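Local structure of ATP phosphoribosyltransferase (Methanobacterium thermoautotrophicum, 2VD3) at residues I5-P10 with L68-Y73; V83-D88 with S183-A188. The protein catalyses the first step of histidine biosynthesis, joining ATP to 5-phosphoribose 1-diphosphate to give phosphoribosyl-ATP, a step thought to control flux through the pathway. All coordinates share one frame; numbering follows the deposited sequence.

Contact 1: I5-P10 with L68-Y73; sequences IRIAVP and LGITGY
Strands 5-10 and 68-72 run parallel, their short axes 13° apart, as inner strands of the sheet in a lobe related to the periplasmic binding proteins. Three backbone bonds stitch them together. Arg6 O takes the N-H of Leu68 in its carbonyl plane, at 3.2 Å from Leu68 N. The shortest is Ala8 N to Leu68 O, 2.7 Å and nearly straight at 171°, though the donor sits above the carbonyl plane. Ala8 O then receives Ile70 N almost along its C=O axis, at 2.9 Å.

On one face the two strands meet through aliphatic side chains. Ile7 holds CG1 anti to its backbone N (chi1 175°), which carries CD1 across to the neighbouring strand, 3.9 Å from Leu68 CB and 3.8 Å from Ile70 CG1. Beside it, the tips of Ile5 and Leu68 meet CD1 to CD1 at 3.6 Å. An alanine at Ile7 would lose CG1, CG2 and CD1, and would probably loosen the grip of strand 5-10 on Leu68 and Ile70.

Further out, Leu186 touches Ile7 on this face, while helix 57-63 covers the Ala8 face through Ile57. Strand 47-52 flanks 5-10 along its other edge, bonding to the backbone of Ile7. Pro10 has no N-H to continue the pairing; instead its CD lies 3.0 Å from Ile70 O.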
ATOM      1  N   ILE A   5      30.407   7.190  15.020  1.00 52.40           N
ATOM      2  CA  ILE A   5      30.283   6.168  13.987  1.00 51.19           C
ATOM      3  C   ILE A   5      28.900   6.120  13.351  1.00 50.58           C
ATOM      4  O   ILE A   5      27.889   6.441  13.981  1.00 50.21           O
ATOM      5  CB  ILE A   5      30.732   4.745  14.447  1.00 51.41           C
ATOM      6  CG1 ILE A   5      29.960   4.290  15.690  1.00 50.95           C
ATOM      7  CG2 ILE A   5      32.270   4.690  14.608  1.00 50.92           C
ATOM      8  CD1 ILE A   5      30.085   2.806  16.009  1.00 50.58           C
ATOM      9  N   ARG A   6      28.884   5.721  12.087  1.00 49.65           N
ATOM     10  CA  ARG A   6      27.665   5.569  11.334  1.00 48.99           C
ATOM     11  C   ARG A   6      27.561   4.107  10.937  1.00 48.35           C
ATOM     12  O   ARG A   6      28.477   3.554  10.323  1.00 48.19           O
ATOM     13  CB  ARG A   6      27.691   6.489  10.106  1.00 48.89           C
ATOM     14  CG  ARG A   6      26.439   6.432   9.239  1.00 49.28           C
ATOM     15  CD  ARG A   6      26.637   7.165   7.916  1.00 49.27           C
ATOM     16  NE  ARG A   6      26.584   8.606   8.122  1.00 51.05           N
ATOM     17  CZ  ARG A   6      27.149   9.514   7.334  1.00 51.15           C
ATOM     18  NH1 ARG A   6      27.040  10.796   7.641  1.00 50.04           N
ATOM     19  NH2 ARG A   6      27.829   9.145   6.253  1.00 52.90           N
ATOM     20  N   ILE A   7      26.456   3.477  11.323  1.00 47.90           N
ATOM     21  CA  ILE A   7      26.164   2.098  10.921  1.00 47.43           C
ATOM     22  C   ILE A   7      25.034   2.017   9.886  1.00 47.13           C
ATOM     23  O   ILE A   7      23.944   2.587  10.068  1.00 47.14           O
ATOM     24  CB  ILE A   7      25.904   1.158  12.131  1.00 47.41           C
ATOM     25  CG1 ILE A   7      25.479  -0.239  11.664  1.00 47.81           C
ATOM     26  CG2 ILE A   7      24.880   1.737  13.080  1.00 47.00           C
ATOM     27  CD1 ILE A   7      26.013  -1.370  12.564  1.00 48.46           C
ATOM     28  N   ALA A   8      25.326   1.305   8.803  1.00 46.49           N
ATOM     29  CA  ALA A   8      24.397   1.101   7.713  1.00 46.25           C
ATOM     30  C   ALA A   8      23.479  -0.068   8.035  1.00 46.18           C
ATOM     31  O   ALA A   8      23.929  -1.187   8.266  1.00 46.04           O
ATOM     32  CB  ALA A   8      25.153   0.861   6.411  1.00 46.10           C
ATOM     33  N   VAL A   9      22.185   0.203   8.063  1.00 46.45           N
ATOM     34  CA  VAL A   9      21.194  -0.801   8.443  1.00 46.75           C
ATOM     35  C   VAL A   9      20.178  -0.896   7.318  1.00 46.88           C
ATOM     36  O   VAL A   9      19.741   0.130   6.800  1.00 46.86           O
ATOM     37  CB  VAL A   9      20.524  -0.427   9.797  1.00 47.00           C
ATOM     38  CG1 VAL A   9      19.318  -1.310  10.111  1.00 46.47           C
ATOM     39  CG2 VAL A   9      21.559  -0.486  10.931  1.00 46.85           C
ATOM     40  N   PRO A  10      19.838  -2.126   6.896  1.00 47.52           N
ATOM     41  CA  PRO A  10      18.858  -2.289   5.820  1.00 47.99           C
ATOM     42  C   PRO A  10      17.538  -1.602   6.124  1.00 48.75           C
ATOM     43  O   PRO A  10      17.084  -1.606   7.276  1.00 48.75           O
ATOM     44  CB  PRO A  10      18.702  -3.808   5.719  1.00 47.84           C
ATOM     45  CG  PRO A  10      20.035  -4.312   6.180  1.00 47.50           C
ATOM     46  CD  PRO A  10      20.368  -3.430   7.339  1.00 47.16           C
ATOM     47  N   LEU A  68      30.344   0.983   9.675  1.00 44.34           N
ATOM     48  CA  LEU A  68      29.892  -0.379   9.915  1.00 44.55           C
ATOM     49  C   LEU A  68      28.606  -0.603   9.142  1.00 44.93           C
ATOM     50  O   LEU A  68      27.897   0.356   8.797  1.00 45.02           O
ATOM     51  CB  LEU A  68      29.637  -0.616  11.413  1.00 44.77           C
ATOM     52  CG  LEU A  68      30.768  -0.420  12.438  1.00 44.70           C
ATOM     53  CD1 LEU A  68      30.221  -0.110  13.825  1.00 43.99           C
ATOM     54  CD2 LEU A  68      31.637  -1.640  12.502  1.00 44.65           C
ATOM     55  N   GLY A  69      28.306  -1.870   8.860  1.00 45.03           N
ATOM     56  CA  GLY A  69      27.073  -2.235   8.182  1.00 44.73           C
ATOM     57  C   GLY A  69      26.543  -3.549   8.695  1.00 44.78           C
ATOM     58  O   GLY A  69      27.285  -4.343   9.261  1.00 45.36           O
ATOM     59  N   ILE A  70      25.248  -3.763   8.528  1.00 44.95           N
ATOM     60  CA  ILE A  70      24.629  -5.036   8.849  1.00 44.82           C
ATOM     61  C   ILE A  70      23.989  -5.451   7.552  1.00 44.96           C
ATOM     62  O   ILE A  70      23.089  -4.772   7.074  1.00 45.15           O
ATOM     63  CB  ILE A  70      23.540  -4.878   9.935  1.00 45.13           C
ATOM     64  CG1 ILE A  70      24.166  -4.463  11.277  1.00 44.55           C
ATOM     65  CG2 ILE A  70      22.692  -6.171  10.062  1.00 44.88           C
ATOM     66  CD1 ILE A  70      23.143  -4.134  12.368  1.00 44.64           C
ATOM     67  N   THR A  71      24.477  -6.531   6.950  1.00 44.96           N
ATOM     68  CA  THR A  71      23.890  -7.024   5.703  1.00 44.89           C
ATOM     69  C   THR A  71      24.179  -8.506   5.497  1.00 44.98           C
ATOM     70  O   THR A  71      24.850  -9.132   6.321  1.00 45.21           O
ATOM     71  CB  THR A  71      24.285  -6.152   4.456  1.00 44.98           C
ATOM     72  OG1 THR A  71      23.500  -6.553   3.325  1.00 45.86           O
ATOM     73  CG2 THR A  71      25.759  -6.256   4.118  1.00 43.54           C
ATOM     74  N   GLY A  72      23.660  -9.060   4.405  1.00 44.89           N
ATOM     75  CA  GLY A  72      23.758 -10.486   4.143  1.00 45.02           C
ATOM     76  C   GLY A  72      25.083 -10.826   3.513  1.00 45.10           C
ATOM     77  O   GLY A  72      25.606 -10.053   2.722  1.00 45.37           O
ATOM     78  N   TYR A  73      25.622 -11.991   3.872  1.00 45.28           N
ATOM     79  CA  TYR A  73      26.899 -12.480   3.353  1.00 44.49           C
ATOM     80  C   TYR A  73      26.863 -12.656   1.837  1.00 44.29           C
ATOM     81  O   TYR A  73      27.840 -12.360   1.155  1.00 44.46           O
ATOM     82  CB  TYR A  73      27.273 -13.795   4.042  1.00 44.49           C
ATOM     83  CG  TYR A  73      28.616 -14.365   3.639  1.00 44.62           C
ATOM     84  CD1 TYR A  73      29.803 -13.684   3.916  1.00 44.30           C
ATOM     85  CD2 TYR A  73      28.702 -15.596   2.997  1.00 45.26           C
ATOM     86  CE1 TYR A  73      31.036 -14.217   3.554  1.00 44.87           C
ATOM     87  CE2 TYR A  73      29.932 -16.134   2.625  1.00 44.38           C
ATOM     88  CZ  TYR A  73      31.091 -15.441   2.910  1.00 44.66           C
ATOM     89  OH  TYR A  73      32.306 -15.970   2.534  1.00 45.27           O
TER

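Contact 2: V83-D88 with S183-A188; sequences VEILED and SVKLIA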
ATOM      1  N   VAL A  83      35.740  -5.258   2.700  1.00 44.95           N
ATOM      2  CA  VAL A  83      35.232  -4.984   4.050  1.00 45.03           C
ATOM      3  C   VAL A  83      35.756  -6.007   5.068  1.00 45.22           C
ATOM      4  O   VAL A  83      36.089  -7.129   4.696  1.00 45.28           O
ATOM      5  CB  VAL A  83      33.688  -5.016   4.074  1.00 45.09           C
ATOM      6  CG1 VAL A  83      33.119  -3.886   3.227  1.00 45.19           C
ATOM      7  CG2 VAL A  83      33.167  -6.382   3.586  1.00 43.98           C
ATOM      8  N   GLU A  84      35.824  -5.612   6.341  1.00 45.32           N
ATOM      9  CA  GLU A  84      36.135  -6.539   7.438  1.00 45.70           C
ATOM     10  C   GLU A  84      34.840  -7.113   8.034  1.00 45.57           C
ATOM     11  O   GLU A  84      33.976  -6.350   8.434  1.00 45.41           O
ATOM     12  CB  GLU A  84      36.914  -5.824   8.554  1.00 45.61           C
ATOM     13  CG  GLU A  84      38.136  -5.022   8.101  1.00 47.27           C
ATOM     14  CD  GLU A  84      39.149  -5.865   7.342  1.00 47.54           C
ATOM     15  OE1 GLU A  84      39.727  -5.349   6.378  1.00 49.12           O
ATOM     16  OE2 GLU A  84      39.351  -7.047   7.685  1.00 47.95           O
ATOM     17  N   ILE A  85      34.711  -8.439   8.087  1.00 46.01           N
ATOM     18  CA  ILE A  85      33.577  -9.081   8.774  1.00 46.49           C
ATOM     19  C   ILE A  85      33.896  -9.170  10.266  1.00 46.49           C
ATOM     20  O   ILE A  85      34.878  -9.792  10.648  1.00 46.84           O
ATOM     21  CB  ILE A  85      33.244 -10.502   8.202  1.00 46.57           C
ATOM     22  CG1 ILE A  85      32.792 -10.418   6.741  1.00 46.51           C
ATOM     23  CG2 ILE A  85      32.161 -11.196   9.043  1.00 46.36           C
ATOM     24  CD1 ILE A  85      32.744 -11.772   6.030  1.00 46.65           C
ATOM     25  N   LEU A  86      33.058  -8.549  11.096  1.00 46.48           N
ATOM     26  CA  LEU A  86      33.269  -8.509  12.549  1.00 46.21           C
ATOM     27  C   LEU A  86      32.586  -9.630  13.334  1.00 46.42           C
ATOM     28  O   LEU A  86      33.191 -10.205  14.241  1.00 46.42           O
ATOM     29  CB  LEU A  86      32.850  -7.147  13.118  1.00 46.06           C
ATOM     30  CG  LEU A  86      33.700  -5.924  12.714  1.00 45.70           C
ATOM     31  CD1 LEU A  86      33.294  -4.711  13.532  1.00 43.08           C
ATOM     32  CD2 LEU A  86      35.209  -6.206  12.857  1.00 43.23           C
ATOM     33  N   GLU A  87      31.328  -9.921  12.995  1.00 46.28           N
ATOM     34  CA  GLU A  87      30.519 -10.916  13.705  1.00 46.44           C
ATOM     35  C   GLU A  87      29.513 -11.545  12.773  1.00 46.45           C
ATOM     36  O   GLU A  87      28.997 -10.884  11.870  1.00 46.65           O
ATOM     37  CB  GLU A  87      29.716 -10.276  14.848  1.00 46.69           C
ATOM     38  CG  GLU A  87      30.512  -9.601  15.945  1.00 47.36           C
ATOM     39  CD  GLU A  87      31.407 -10.558  16.701  1.00 47.45           C
ATOM     40  OE1 GLU A  87      32.496 -10.130  17.111  1.00 48.71           O
ATOM     41  OE2 GLU A  87      31.026 -11.727  16.895  1.00 48.52           O
ATOM     42  N   ASP A  88      29.221 -12.820  12.993  1.00 46.67           N
ATOM     43  CA  ASP A  88      28.046 -13.414  12.387  1.00 46.77           C
ATOM     44  C   ASP A  88      26.882 -13.126  13.322  1.00 46.72           C
ATOM     45  O   ASP A  88      27.017 -13.255  14.540  1.00 46.64           O
ATOM     46  CB  ASP A  88      28.219 -14.910  12.165  1.00 46.75           C
ATOM     47  CG  ASP A  88      26.968 -15.552  11.599  1.00 47.74           C
ATOM     48  OD1 ASP A  88      26.001 -15.723  12.367  1.00 48.49           O
ATOM     49  OD2 ASP A  88      26.938 -15.875  10.393  1.00 49.38           O
ATOM     50  N   SER A 183      24.477 -15.840   5.753  1.00 44.14           N
ATOM     51  CA  SER A 183      24.003 -15.433   7.042  1.00 44.68           C
ATOM     52  C   SER A 183      24.248 -13.939   7.123  1.00 44.90           C
ATOM     53  O   SER A 183      25.046 -13.397   6.345  1.00 44.83           O
ATOM     54  CB  SER A 183      24.764 -16.186   8.128  1.00 44.78           C
ATOM     55  OG  SER A 183      24.385 -15.753   9.417  1.00 46.43           O
ATOM     56  N   VAL A 184      23.549 -13.278   8.042  1.00 44.82           N
ATOM     57  CA  VAL A 184      23.718 -11.845   8.244  1.00 45.10           C
ATOM     58  C   VAL A 184      24.984 -11.539   9.053  1.00 45.35           C
ATOM     59  O   VAL A 184      25.273 -12.172  10.073  1.00 45.79           O
ATOM     60  CB  VAL A 184      22.467 -11.197   8.898  1.00 44.99           C
ATOM     61  CG1 VAL A 184      22.730  -9.732   9.181  1.00 45.24           C
ATOM     62  CG2 VAL A 184      21.266 -11.334   7.983  1.00 44.24           C
ATOM     63  N   LYS A 185      25.732 -10.547   8.594  1.00 45.53           N
ATOM     64  CA  LYS A 185      27.014 -10.232   9.199  1.00 45.34           C
ATOM     65  C   LYS A 185      27.040  -8.799   9.680  1.00 45.42           C
ATOM     66  O   LYS A 185      26.318  -7.965   9.156  1.00 45.63           O
ATOM     67  CB  LYS A 185      28.130 -10.462   8.181  1.00 44.89           C
ATOM     68  CG  LYS A 185      28.108 -11.828   7.544  1.00 44.33           C
ATOM     69  CD  LYS A 185      28.582 -12.896   8.513  1.00 44.58           C
ATOM     70  CE  LYS A 185      28.584 -14.274   7.862  1.00 44.32           C
ATOM     71  NZ  LYS A 185      29.236 -15.300   8.731  1.00 44.48           N
ATOM     72  N   LEU A 186      27.852  -8.529  10.700  1.00 46.05           N
ATOM     73  CA  LEU A 186      28.257  -7.160  11.039  1.00 45.68           C
ATOM     74  C   LEU A 186      29.604  -6.928  10.380  1.00 45.71           C
ATOM     75  O   LEU A 186      30.547  -7.704  10.589  1.00 45.65           O
ATOM     76  CB  LEU A 186      28.382  -6.963  12.555  1.00 45.75           C
ATOM     77  CG  LEU A 186      28.934  -5.599  13.019  1.00 45.68           C
ATOM     78  CD1 LEU A 186      27.897  -4.490  12.882  1.00 44.14           C
ATOM     79  CD2 LEU A 186      29.483  -5.648  14.451  1.00 45.46           C
ATOM     80  N   ILE A 187      29.695  -5.867   9.579  1.00 45.45           N
ATOM     81  CA  ILE A 187      30.940  -5.571   8.853  1.00 44.42           C
ATOM     82  C   ILE A 187      31.498  -4.208   9.199  1.00 44.71           C
ATOM     83  O   ILE A 187      30.820  -3.391   9.825  1.00 44.74           O
ATOM     84  CB  ILE A 187      30.794  -5.688   7.306  1.00 44.35           C
ATOM     85  CG1 ILE A 187      29.677  -4.780   6.781  1.00 43.68           C
ATOM     86  CG2 ILE A 187      30.606  -7.141   6.890  1.00 43.06           C
ATOM     87  CD1 ILE A 187      29.646  -4.659   5.264  1.00 43.94           C
ATOM     88  N   ALA A 188      32.741  -3.963   8.784  1.00 44.24           N
ATOM     89  CA  ALA A 188      33.413  -2.738   9.130  1.00 43.92           C
ATOM     90  C   ALA A 188      34.376  -2.268   8.051  1.00 43.90           C
ATOM     91  O   ALA A 188      35.032  -3.085   7.378  1.00 43.69           O
ATOM     92  CB  ALA A 188      34.156  -2.895  10.465  1.00 44.10           C
TER
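Strands 84-88 and 184-188 pair antiparallel but strongly twisted, their short axes at 139°, with a classic beta bulge where Leu86 and Glu87 both face Leu186. On one face Leu86 lies over its neighbours, CD1 3.7 Å from Ala188 CB and CB 3.9 Å from Leu186 CD2. Glu87 rises from the same face and turns outward, its carboxylate gripped by Arg204 and Arg208 of helix 197-212. The opposite face, with Ile85 and Ile187, packs against helix 73-79. Here Ile85 CG1 meets Ile187 CG2 at 3.9 Å, and Ile85 CG2 rests against the Lys185 chain.

Segment 183-188 is the end of the long strand 173-188, which runs antiparallel between 68-72 and 84-88, themselves parallel to each other, as in the type II periplasmic-binding-protein fold. At the bulge Leu186 O takes Leu86 N at 2.7 Å and Glu87 N through a weak bond at 3.4 Å; Leu86 is kinked to a helix-like psi of -44°, which brings the two N-H groups round to one acceptor. Past it, Leu186 N returns a bond to Glu87 O, and at the other end Glu84 and Ala188 exchange N-H and C=O in both directions.

Lys185 bends at chi2 (-74°) and reaches across to Asp88, its partner on the neighbouring strand, forming a salt bridge of 2.9 Å from NZ to OD2 on the anti lone pair. Ser183 OG donates to the same OD2 at 2.7 Å, from above the carboxylate plane. Asp88 OD1 is bound by Arg93 and by the backbone N of Lys90, so the carboxylate is probably kept ionised. Arg93 also donates to Ser183 OG, fixing the hydroxyl that steadies Asp88.

From the N terminus the chain lays down 5-10, passes through strand 47-52 and helix 57-63, and returns at 68-73, where contact 1 closes. Helix 73-79 then leads to 83-88, which opens contact 2; this waits for a 94-residue excursion, including strands 94-101 and 157-162, before 183-188 closes it. The two loops are in series, neither nested nor crossed. Across the sheet the segments lie side by side in the order 5-10, 68-72, 183-188, 84-88. The middle seam is held by probable bonds from Gly69 O to Ile187 N, 2.9 Å, and from Thr71 O to Lys185 N, 2.8 Å, so the late strand is wedged between two early ones.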